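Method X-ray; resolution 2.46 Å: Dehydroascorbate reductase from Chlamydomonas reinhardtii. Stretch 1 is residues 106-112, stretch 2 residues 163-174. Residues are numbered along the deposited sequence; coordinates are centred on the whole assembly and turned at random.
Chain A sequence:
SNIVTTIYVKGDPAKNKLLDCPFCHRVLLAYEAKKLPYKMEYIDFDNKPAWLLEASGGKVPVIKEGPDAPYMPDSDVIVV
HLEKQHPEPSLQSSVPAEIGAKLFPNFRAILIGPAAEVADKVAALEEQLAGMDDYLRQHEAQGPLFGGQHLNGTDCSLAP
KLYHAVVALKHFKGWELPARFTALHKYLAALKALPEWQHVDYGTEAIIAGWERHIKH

Stretch 1 106-112: NFRAILI
Stretch 2 (163-174) YHAVVALKHFKG

Both stretches are helical and run nearly parallel: the axes of helix 106-112 and helix 163-173 cross at 18° and approach to 10.3 Å. Register is fixed by two CA-CA pairs, F107 with A165 at 6.1 Å and L111 with L169 at 7.2 Å, so one turn on stretch 1 matches one turn on stretch 2. Through L111 and H171 the backbones stay helical, mostly near phi/psi -65/-43 (A109 -60/-27); F172 (-91/-21) and K173 (-131/-4) depart. Hydrogen bonds run i to i-4, among them I110 N to N106 O (2.9 Å), L111 N to F107 O (3.0 Å), A168 N to H164 O (2.9 Å) and L169 N to A165 O (3.0 Å). No hydrogen bond crosses the interface; packing accounts for its 399 Å² of buried surface, both sides summed. F107, I110, L111, H164, A165, A168 and L169 are all buried, which suits the mostly apolar fit.

N106 is buried but out of reach of stretch 2. F107 follows as the first knob, its CA-to-CB bond directed toward stretch 2 and its ring set by an off-well chi1 of 147° and chi2 of 66°. The ring sits among H164, A165, A168 and L169. A165 CA lies over one face, 3.6 Å from the centroid of the F107 ring and 11° off its normal, a CH-pi contact; A165 adds a single methyl, its CB 4.0 Å from F107 CG. At the ring edge, F107 CD1 meets L169 CG at 3.5 Å and F107 CZ meets A168 CB at 3.7 Å. F107 CZ also lies 3.3 Å from H164 O, which already accepts the helical bond from A168 N. H164 (chi1 -80°, m; chi2 -117°) starts sideways and its end leads away.

The CA-to-CB bond of R108 is directed away, chi1 t, its charged end suited to its exposed position, and A109 is out of reach. That of I110 (m, t) is directed toward stretch 2, and CG2 of I110 sits 3.7 Å from L169 CD2, one branched aliphatic chain against another. L169 (m, t) starts sideways, but its end comes nearer.

L111 (chi1 -84°, m; chi2 t) also leaves sideways with its end coming nearer, forming the second knob, among A168, L169, F172 and K173. L111 CD1 reaches A168 CB at 3.7 Å, while L111 CD2 lies 3.8 Å from L169 CD2 and 3.9 Å from F172 CB (F172 chi1 -69°, chi2 -73°). A168 thus touches both knobs with a single methyl. K173, chi m, m, t, m, carries its amine past this apolar patch to the carbonyls: K173 NZ is 3.6 Å from I110 O and 3.8 Å from L111 O, proximity without a hydrogen bond.

I112 (phi/psi -131/24; p, t) makes no contact with stretch 2. On stretch 2, G174 leaves helical geometry at 68/0, a positive phi that favours glycine.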

# COMPACT_ATOMS: atom_id res chain seq x y z
N ASN A 106 -12.32 6.82 -3.31
CA ASN A 106 -13.68 6.74 -2.79
C ASN A 106 -13.67 6.57 -1.28
O ASN A 106 -14.45 7.22 -0.57
CB ASN A 106 -14.43 5.56 -3.44
CG ASN A 106 -14.67 5.76 -4.92
OD1 ASN A 106 -14.80 6.89 -5.40
ND2 ASN A 106 -14.72 4.66 -5.66
N PHE A 107 -12.81 5.69 -0.79
CA PHE A 107 -12.69 5.46 0.65
C PHE A 107 -12.26 6.73 1.38
O PHE A 107 -12.76 7.03 2.48
CB PHE A 107 -11.71 4.31 0.88
CG PHE A 107 -10.90 4.43 2.12
CD1 PHE A 107 -11.51 4.36 3.36
CD2 PHE A 107 -9.53 4.57 2.04
CE1 PHE A 107 -10.77 4.46 4.50
CE2 PHE A 107 -8.77 4.67 3.17
CZ PHE A 107 -9.39 4.61 4.41
N ARG A 108 -11.37 7.51 0.77
CA ARG A 108 -10.99 8.78 1.36
C ARG A 108 -12.14 9.78 1.32
O ARG A 108 -12.41 10.45 2.32
CB ARG A 108 -9.76 9.34 0.65
CG ARG A 108 -9.38 10.73 1.12
CD ARG A 108 -8.22 11.27 0.34
NE ARG A 108 -8.54 11.37 -1.08
CZ ARG A 108 -7.65 11.66 -2.02
NH1 ARG A 108 -6.38 11.87 -1.71
NH2 ARG A 108 -8.04 11.72 -3.29
N ALA A 109 -12.83 9.88 0.18
CA ALA A 109 -13.95 10.80 0.09
C ALA A 109 -15.03 10.45 1.10
O ALA A 109 -15.79 11.32 1.54
CB ALA A 109 -14.53 10.81 -1.32
N ILE A 110 -15.12 9.17 1.47
CA ILE A 110 -16.03 8.76 2.53
C ILE A 110 -15.53 9.26 3.88
O ILE A 110 -16.30 9.81 4.68
CB ILE A 110 -16.19 7.23 2.52
CG1 ILE A 110 -16.96 6.78 1.28
CG2 ILE A 110 -16.86 6.74 3.82
CD1 ILE A 110 -16.92 5.30 1.06
N LEU A 111 -14.23 9.10 4.15
CA LEU A 111 -13.73 9.48 5.47
C LEU A 111 -13.76 10.99 5.69
O LEU A 111 -14.16 11.45 6.76
CB LEU A 111 -12.32 8.95 5.70
CG LEU A 111 -12.19 7.50 6.19
CD1 LEU A 111 -10.75 7.22 6.63
CD2 LEU A 111 -13.17 7.21 7.32
N ILE A 112 -13.35 11.77 4.69
CA ILE A 112 -13.06 13.18 4.93
C ILE A 112 -13.73 14.09 3.90
O ILE A 112 -13.29 15.22 3.68
CB ILE A 112 -11.54 13.43 4.95
CG1 ILE A 112 -10.92 13.12 3.59
CG2 ILE A 112 -10.86 12.58 6.01
CD1 ILE A 112 -9.41 13.29 3.58
N TYR A 163 -6.26 -2.42 3.15
CA TYR A 163 -5.97 -2.44 4.59
C TYR A 163 -6.48 -1.16 5.25
O TYR A 163 -7.26 -1.21 6.22
CB TYR A 163 -4.46 -2.58 4.78
CG TYR A 163 -4.00 -2.95 6.17
CD1 TYR A 163 -4.85 -3.55 7.09
CD2 TYR A 163 -2.69 -2.69 6.57
CE1 TYR A 163 -4.41 -3.89 8.35
CE2 TYR A 163 -2.24 -3.02 7.82
CZ TYR A 163 -3.10 -3.61 8.71
OH TYR A 163 -2.64 -3.94 9.97
N HIS A 164 -6.07 -0.01 4.71
CA HIS A 164 -6.55 1.27 5.21
C HIS A 164 -8.07 1.35 5.15
O HIS A 164 -8.71 1.86 6.07
CB HIS A 164 -5.93 2.41 4.42
CG HIS A 164 -4.54 2.76 4.85
ND1 HIS A 164 -4.22 3.99 5.38
CD2 HIS A 164 -3.40 2.04 4.83
CE1 HIS A 164 -2.93 4.02 5.66
NE2 HIS A 164 -2.41 2.85 5.34
N ALA A 165 -8.67 0.84 4.07
CA ALA A 165 -10.11 0.96 3.89
C ALA A 165 -10.86 0.21 4.99
O ALA A 165 -11.71 0.79 5.68
CB ALA A 165 -10.52 0.45 2.51
N VAL A 166 -10.55 -1.07 5.19
CA VAL A 166 -11.31 -1.84 6.17
C VAL A 166 -11.04 -1.33 7.58
O VAL A 166 -11.98 -1.12 8.37
CB VAL A 166 -11.04 -3.35 6.03
CG1 VAL A 166 -11.40 -3.83 4.62
CG2 VAL A 166 -9.60 -3.71 6.34
N VAL A 167 -9.77 -1.06 7.91
CA VAL A 167 -9.44 -0.64 9.28
C VAL A 167 -10.07 0.71 9.59
O VAL A 167 -10.82 0.87 10.55
CB VAL A 167 -7.92 -0.62 9.48
CG1 VAL A 167 -7.58 0.05 10.80
CG2 VAL A 167 -7.36 -2.04 9.45
N ALA A 168 -9.76 1.71 8.76
CA ALA A 168 -10.20 3.07 9.03
C ALA A 168 -11.72 3.18 8.96
O ALA A 168 -12.33 3.86 9.79
CB ALA A 168 -9.55 4.04 8.05
N LEU A 169 -12.34 2.54 7.97
CA LEU A 169 -13.79 2.64 7.86
C LEU A 169 -14.48 1.97 9.03
O LEU A 169 -15.46 2.50 9.57
CB LEU A 169 -14.27 2.04 6.54
CG LEU A 169 -14.05 2.87 5.27
CD1 LEU A 169 -14.66 2.14 4.09
CD2 LEU A 169 -14.64 4.26 5.40
N LYS A 170 -13.97 0.81 9.47
CA LYS A 170 -14.55 0.17 10.64
C LYS A 170 -14.40 1.04 11.88
O LYS A 170 -15.29 1.09 12.73
CB LYS A 170 -13.90 -1.20 10.86
CG LYS A 170 -14.24 -1.85 12.20
CD LYS A 170 -15.73 -2.13 12.34
CE LYS A 170 -16.02 -2.98 13.57
NZ LYS A 170 -15.54 -2.33 14.83
N HIS A 171 -13.28 1.76 11.99
CA HIS A 171 -13.06 2.53 13.21
C HIS A 171 -13.85 3.83 13.24
O HIS A 171 -14.45 4.18 14.27
CB HIS A 171 -11.57 2.82 13.39
CG HIS A 171 -11.27 3.70 14.56
ND1 HIS A 171 -11.21 5.07 14.47
CD2 HIS A 171 -11.02 3.39 15.85
CE1 HIS A 171 -10.92 5.58 15.65
NE2 HIS A 171 -10.80 4.58 16.51
N PHE A 172 -13.87 4.56 12.13
CA PHE A 172 -14.48 5.89 12.09
C PHE A 172 -15.95 5.87 11.71
O PHE A 172 -16.66 6.85 12.00
CB PHE A 172 -13.72 6.78 11.11
CG PHE A 172 -12.34 7.16 11.57
CD1 PHE A 172 -12.16 8.06 12.60
CD2 PHE A 172 -11.22 6.61 10.97
CE1 PHE A 172 -10.89 8.41 13.02
CE2 PHE A 172 -9.96 6.95 11.38
CZ PHE A 172 -9.79 7.86 12.41
N LYS A 173 -16.43 4.82 11.05
CA LYS A 173 -17.78 4.80 10.52
C LYS A 173 -18.57 3.55 10.87
O LYS A 173 -19.75 3.46 10.52
CB LYS A 173 -17.75 4.95 8.99
CG LYS A 173 -17.24 6.29 8.49
CD LYS A 173 -18.29 7.38 8.63
CE LYS A 173 -18.04 8.53 7.66
NZ LYS A 173 -17.13 9.56 8.22
N GLY A 174 -17.96 2.57 11.54
CA GLY A 174 -18.64 1.33 11.81
C GLY A 174 -18.90 0.52 10.56
O GLY A 174 -19.48 -0.57 10.63